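Local coordinates for mandelate racemase/muconate lactonizing enzyme family protein (Bradyrhizobium sp. ORS 278, PDB 3TOY), which is of unknown function but belongs to the mandelate racemase/muconate lactonizing enzyme family, with a capping domain and a metal-binding barrel domain, at residues G55-I60 / H71-A76; V86-D91 / G121-A126. All coordinates share one frame; numbering follows the deposited sequence.

Contact 1: residues G55-I60 / H71-A76; sequences GPLVLI and HSYLFA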
loop_
_atom_site.group_PDB
_atom_site.type_symbol
_atom_site.label_atom_id
_atom_site.label_comp_id
_atom_site.label_asym_id
_atom_site.label_seq_id
_atom_site.Cartn_x
_atom_site.Cartn_y
_atom_site.Cartn_z
ATOM N N GLY A 55 15.133 -35.578 27.738
ATOM C CA GLY A 55 15.006 -34.159 28.069
ATOM C C GLY A 55 16.305 -33.535 28.538
ATOM O O GLY A 55 16.609 -33.550 29.739
ATOM N N PRO A 56 17.084 -32.966 27.604
ATOM C CA PRO A 56 18.271 -32.225 28.026
ATOM C C PRO A 56 17.861 -30.880 28.619
ATOM O O PRO A 56 17.304 -30.034 27.905
ATOM C CB PRO A 56 19.085 -32.076 26.733
ATOM C CG PRO A 56 18.123 -32.346 25.601
ATOM C CD PRO A 56 16.861 -32.926 26.144
ATOM N N LEU A 57 18.082 -30.705 29.928
ATOM C CA LEU A 57 17.674 -29.487 30.633
ATOM C C LEU A 57 18.868 -28.816 31.298
ATOM O O LEU A 57 19.851 -29.466 31.641
ATOM C CB LEU A 57 16.637 -29.783 31.714
ATOM C CG LEU A 57 15.469 -30.719 31.409
ATOM C CD1 LEU A 57 14.529 -30.833 32.629
ATOM C CD2 LEU A 57 14.712 -30.196 30.185
ATOM N N VAL A 58 18.772 -27.507 31.487
ATOM C CA VAL A 58 19.725 -26.760 32.304
ATOM C C VAL A 58 18.957 -26.190 33.488
ATOM O O VAL A 58 17.988 -25.447 33.315
ATOM C CB VAL A 58 20.396 -25.616 31.514
ATOM C CG1 VAL A 58 21.235 -24.710 32.437
ATOM C CG2 VAL A 58 21.243 -26.177 30.372
ATOM N N LEU A 59 19.383 -26.545 34.701
ATOM C CA LEU A 59 18.704 -26.111 35.916
ATOM C C LEU A 59 19.489 -24.970 36.518
ATOM O O LEU A 59 20.701 -25.085 36.736
ATOM C CB LEU A 59 18.605 -27.279 36.917
ATOM C CG LEU A 59 18.148 -28.612 36.324
ATOM C CD1 LEU A 59 18.088 -29.718 37.405
ATOM C CD2 LEU A 59 16.773 -28.455 35.629
ATOM N N ILE A 60 18.806 -23.863 36.777
ATOM C CA ILE A 60 19.457 -22.607 37.099
ATOM C C ILE A 60 19.094 -22.232 38.512
ATOM O O ILE A 60 17.922 -22.269 38.895
ATOM C CB ILE A 60 18.992 -21.471 36.113
ATOM C CG1 ILE A 60 19.395 -21.822 34.674
ATOM C CG2 ILE A 60 19.485 -20.110 36.552
ATOM C CD1 ILE A 60 18.974 -20.769 33.586
ATOM N N HIS A 71 14.954 -20.305 41.143
ATOM C CA HIS A 71 15.175 -21.423 40.266
ATOM C C HIS A 71 14.453 -21.191 38.931
ATOM O O HIS A 71 13.405 -20.555 38.895
ATOM C CB HIS A 71 14.583 -22.702 40.860
ATOM C CG HIS A 71 15.033 -23.001 42.259
ATOM N ND1 HIS A 71 16.294 -23.480 42.550
ATOM C CD2 HIS A 71 14.380 -22.913 43.442
ATOM C CE1 HIS A 71 16.400 -23.666 43.854
ATOM N NE2 HIS A 71 15.254 -23.331 44.417
ATOM N N SER A 72 15.000 -21.767 37.870
ATOM C CA SER A 72 14.303 -21.871 36.592
ATOM C C SER A 72 14.995 -22.973 35.826
ATOM O O SER A 72 16.064 -23.430 36.235
ATOM C CB SER A 72 14.420 -20.543 35.834
ATOM O OG SER A 72 15.742 -20.380 35.354
ATOM N N TYR A 73 14.400 -23.444 34.738
ATOM C CA TYR A 73 15.133 -24.362 33.862
ATOM C C TYR A 73 14.923 -24.028 32.378
ATOM O O TYR A 73 13.927 -23.366 31.989
ATOM C CB TYR A 73 14.744 -25.839 34.118
ATOM C CG TYR A 73 13.373 -26.214 33.584
ATOM C CD1 TYR A 73 13.220 -26.713 32.286
ATOM C CD2 TYR A 73 12.237 -26.054 34.365
ATOM C CE1 TYR A 73 11.954 -27.038 31.780
ATOM C CE2 TYR A 73 10.982 -26.375 33.880
ATOM C CZ TYR A 73 10.849 -26.856 32.584
ATOM O OH TYR A 73 9.608 -27.177 32.112
ATOM N N LEU A 74 15.877 -24.483 31.579
ATOM C CA LEU A 74 15.838 -24.406 30.128
ATOM C C LEU A 74 15.750 -25.805 29.547
ATOM O O LEU A 74 16.441 -26.719 30.023
ATOM C CB LEU A 74 17.119 -23.759 29.622
ATOM C CG LEU A 74 17.428 -22.368 30.161
ATOM C CD1 LEU A 74 18.802 -21.934 29.663
ATOM C CD2 LEU A 74 16.358 -21.362 29.747
ATOM N N PHE A 75 14.873 -25.989 28.553
ATOM C CA PHE A 75 14.942 -27.157 27.669
ATOM C C PHE A 75 15.958 -26.808 26.614
ATOM O O PHE A 75 15.851 -25.752 25.971
ATOM C CB PHE A 75 13.585 -27.445 27.020
ATOM C CG PHE A 75 13.636 -28.492 25.946
ATOM C CD1 PHE A 75 13.859 -29.829 26.262
ATOM C CD2 PHE A 75 13.464 -28.148 24.608
ATOM C CE1 PHE A 75 13.898 -30.779 25.279
ATOM C CE2 PHE A 75 13.514 -29.106 23.623
ATOM C CZ PHE A 75 13.726 -30.420 23.947
ATOM N N ALA A 76 16.948 -27.682 26.424
ATOM C CA ALA A 76 18.101 -27.331 25.620
ATOM C C ALA A 76 18.072 -27.914 24.211
ATOM O O ALA A 76 19.008 -27.688 23.428
ATOM C CB ALA A 76 19.391 -27.735 26.347
#
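S72 holds OG in the tight position between its own N and carbonyl carbon (chi1 72°), and this sets the hydroxyl against the flank of I60, with OG 3.5 Å from I60 CB. I60 extends CG1 and CD1 away from its own carbonyl, and CD1 passes obliquely across L74 to lie 4.1 Å from L74 CG. V58 completes this face: its CB lies 4.2 Å from L74 CB in ordinary packing, and a beta-branched valine suits an extended strand. A hydroxyl would be costly in so greasy a layer, but the carbonyl of G129 in helix 122-142 takes up S72 OG in a hydrogen bond. The opposite face carries L57, L59, Y73 and F75. Here L59 reaches over to Y73, its CD2 3.6 Å from Y73 CB, while L57 CD2 comes to the edge of the F75 ring, 4.0 Å from CD1. The Y73 hydroxyl bonds to E325, and the F75 ring stacks with F345, so aromatic groups link this face to the parts of the chain beyond it. Between the faces, the main chains exchange paired hydrogen bonds at V58/L74 and at I60/S72; the I60 N to S72 O bond is 2.8 Å long. A76 N adds a bond to P56 O, 2.8 Å, where P56 has no N-H to return. The whole is an antiparallel beta hairpin in the N-terminal capping domain of an enolase-superfamily protein, with 69-75 the outermost strand of the sheet within this chain and 50-64 also paired with 29-47.

Contact 2: residues V86-D91 / G121-A126; sequences VHLVED and GLVGMA. With NI (nickel (II) ion), chain G.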
loop_
_atom_site.group_PDB
_atom_site.type_symbol
_atom_site.label_atom_id
_atom_site.label_comp_id
_atom_site.label_asym_id
_atom_site.label_seq_id
_atom_site.Cartn_x
_atom_site.Cartn_y
_atom_site.Cartn_z
ATOM N N VAL A 86 25.434 -23.987 30.182
ATOM C CA VAL A 86 25.915 -23.943 31.574
ATOM C C VAL A 86 26.966 -22.847 31.757
ATOM O O VAL A 86 26.892 -22.051 32.698
ATOM C CB VAL A 86 26.477 -25.324 32.007
ATOM C CG1 VAL A 86 27.267 -25.197 33.322
ATOM C CG2 VAL A 86 25.334 -26.328 32.138
ATOM N N HIS A 87 27.916 -22.806 30.853
ATOM C CA HIS A 87 28.946 -21.802 30.841
ATOM C C HIS A 87 28.382 -20.401 30.771
ATOM O O HIS A 87 28.764 -19.538 31.512
ATOM C CB HIS A 87 29.778 -21.950 29.589
ATOM C CG HIS A 87 31.033 -22.742 29.750
ATOM N ND1 HIS A 87 32.165 -22.234 30.342
ATOM C CD2 HIS A 87 31.363 -23.978 29.311
ATOM C CE1 HIS A 87 33.119 -23.145 30.311
ATOM N NE2 HIS A 87 32.663 -24.209 29.680
ATOM N N LEU A 88 27.494 -20.187 29.816
ATOM C CA LEU A 88 26.941 -18.852 29.620
ATOM C C LEU A 88 26.198 -18.363 30.853
ATOM O O LEU A 88 26.385 -17.223 31.295
ATOM C CB LEU A 88 26.021 -18.840 28.400
ATOM C CG LEU A 88 26.823 -18.861 27.100
ATOM C CD1 LEU A 88 25.885 -19.219 25.967
ATOM C CD2 LEU A 88 27.527 -17.512 26.836
ATOM N N VAL A 89 25.356 -19.221 31.419
ATOM C CA VAL A 89 24.592 -18.839 32.589
ATOM C C VAL A 89 25.545 -18.495 33.745
ATOM O O VAL A 89 25.361 -17.505 34.444
ATOM C CB VAL A 89 23.642 -19.953 33.030
ATOM C CG1 VAL A 89 23.050 -19.617 34.397
ATOM C CG2 VAL A 89 22.519 -20.158 31.990
ATOM N N GLU A 90 26.573 -19.321 33.930
ATOM C CA GLU A 90 27.494 -19.115 35.042
ATOM C C GLU A 90 28.357 -17.894 34.819
ATOM O O GLU A 90 28.556 -17.096 35.746
ATOM C CB GLU A 90 28.312 -20.392 35.330
ATOM C CG GLU A 90 27.412 -21.459 35.950
ATOM C CD GLU A 90 28.151 -22.614 36.626
ATOM O OE1 GLU A 90 29.328 -22.880 36.276
ATOM O OE2 GLU A 90 27.525 -23.266 37.502
ATOM N N ASP A 91 28.823 -17.719 33.586
ATOM C CA ASP A 91 29.626 -16.559 33.226
ATOM C C ASP A 91 28.834 -15.265 33.415
ATOM O O ASP A 91 29.322 -14.318 34.032
ATOM C CB ASP A 91 30.112 -16.671 31.779
ATOM C CG ASP A 91 31.444 -17.387 31.667
ATOM O OD1 ASP A 91 31.821 -18.098 32.622
ATOM O OD2 ASP A 91 32.114 -17.238 30.624
ATOM N N GLY A 121 19.837 -16.724 20.166
ATOM C CA GLY A 121 20.468 -18.048 20.254
ATOM C C GLY A 121 20.804 -18.384 21.706
ATOM O O GLY A 121 20.096 -17.974 22.633
ATOM N N LEU A 122 21.879 -19.146 21.903
ATOM C CA LEU A 122 22.195 -19.664 23.250
ATOM C C LEU A 122 22.280 -18.567 24.306
ATOM O O LEU A 122 21.806 -18.753 25.437
ATOM C CB LEU A 122 23.473 -20.522 23.216
ATOM C CG LEU A 122 23.423 -21.713 22.256
ATOM C CD1 LEU A 122 24.771 -22.456 22.222
ATOM C CD2 LEU A 122 22.297 -22.711 22.572
ATOM N N VAL A 123 22.882 -17.425 23.956
ATOM C CA VAL A 123 22.994 -16.316 24.886
ATOM C C VAL A 123 21.614 -15.871 25.340
ATOM O O VAL A 123 21.384 -15.631 26.527
ATOM C CB VAL A 123 23.777 -15.129 24.248
ATOM C CG1 VAL A 123 23.584 -13.846 25.031
ATOM C CG2 VAL A 123 25.266 -15.499 24.076
ATOM N N GLY A 124 20.683 -15.765 24.392
ATOM C CA GLY A 124 19.318 -15.376 24.733
ATOM C C GLY A 124 18.617 -16.344 25.682
ATOM O O GLY A 124 17.828 -15.926 26.533
ATOM N N MET A 125 18.879 -17.637 25.516
ATOM C CA MET A 125 18.278 -18.644 26.397
ATOM C C MET A 125 18.817 -18.520 27.819
ATOM O O MET A 125 18.060 -18.629 28.793
ATOM C CB MET A 125 18.539 -20.039 25.869
ATOM C CG MET A 125 17.953 -20.294 24.467
ATOM S SD MET A 125 18.523 -21.805 23.711
ATOM C CE MET A 125 17.482 -23.022 24.501
ATOM N N ALA A 126 20.130 -18.294 27.921
ATOM C CA ALA A 126 20.771 -17.981 29.214
ATOM C C ALA A 126 20.124 -16.787 29.876
ATOM O O ALA A 126 19.725 -16.848 31.030
ATOM C CB ALA A 126 22.245 -17.717 29.012
HETATM NI NI NI G . 33.661 -26.082 28.756
HETATM O O HOH W 1 34.941 -27.579 29.585
HETATM O O HOH W 2 35.297 -25.009 28.128
HETATM O O HOH W 3 32.186 -27.401 29.593
HETATM O O HOH W 4 35.015 -26.752 30.250
#
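L88 and V89 meet A126 through aliphatic carbon alone, and the one aromatic ring of the two segments, the imidazole of H87, stands apart from that meeting. The nitrogen NE2 on its rim binds a nickel ion at 2.3 Å. Water molecules and H87 NE2 of a second subunit are further ligands, so the metal bridges two copies of the protein, and K83 of that subunit packs against H87. Histidine suits this side of the helix, where the second subunit and the metal meet it, just as leucine and valine suit the buried one. L88 is the chief contributor there: with CG beside its own backbone N (chi1 -75°), its two methyls fork over the start of the other helix. CD1 lies 3.9 Å from L122 CB, and CD2 faces V123 CG2 at 4.1 Å, each pair of side chains crossing at about a right angle. The helices, 82-95 and 122-142, belong to the helical part of the capping domain in the enolase superfamily, and their segments cross at 53° with axes 9.0 Å apart. A126, with a single methyl, is consistent with the close approach of the V89 and A126 CA atoms, 5.2 Å. That methyl touches V89 CG2, 3.9 Å away, and L88 CB, 4.0 Å away. The V89 side chain also touches V32 and A34 of strand 29-47.

How the contacts relate
Contacts 1 and 2 follow one another along the chain and are layers of the same domain, their centres about 11 Å apart. The helices cover the face of the hairpin that bears V58, I60, S72 and L74. I60 CD1 touches V89 CG2 at 3.9 Å, and L74 CD2 reaches the carbonyl O of M125 at 3.4 Å. M125 directs its thioether away from residues 86-91 and brings CE to 3.5 Å from F75 O. The two contacts lie near different ions: the F75 side chain of contact 1 lies about 9 Å from a bound calcium, whereas H87 of contact 2 binds the nickel shared between subunits.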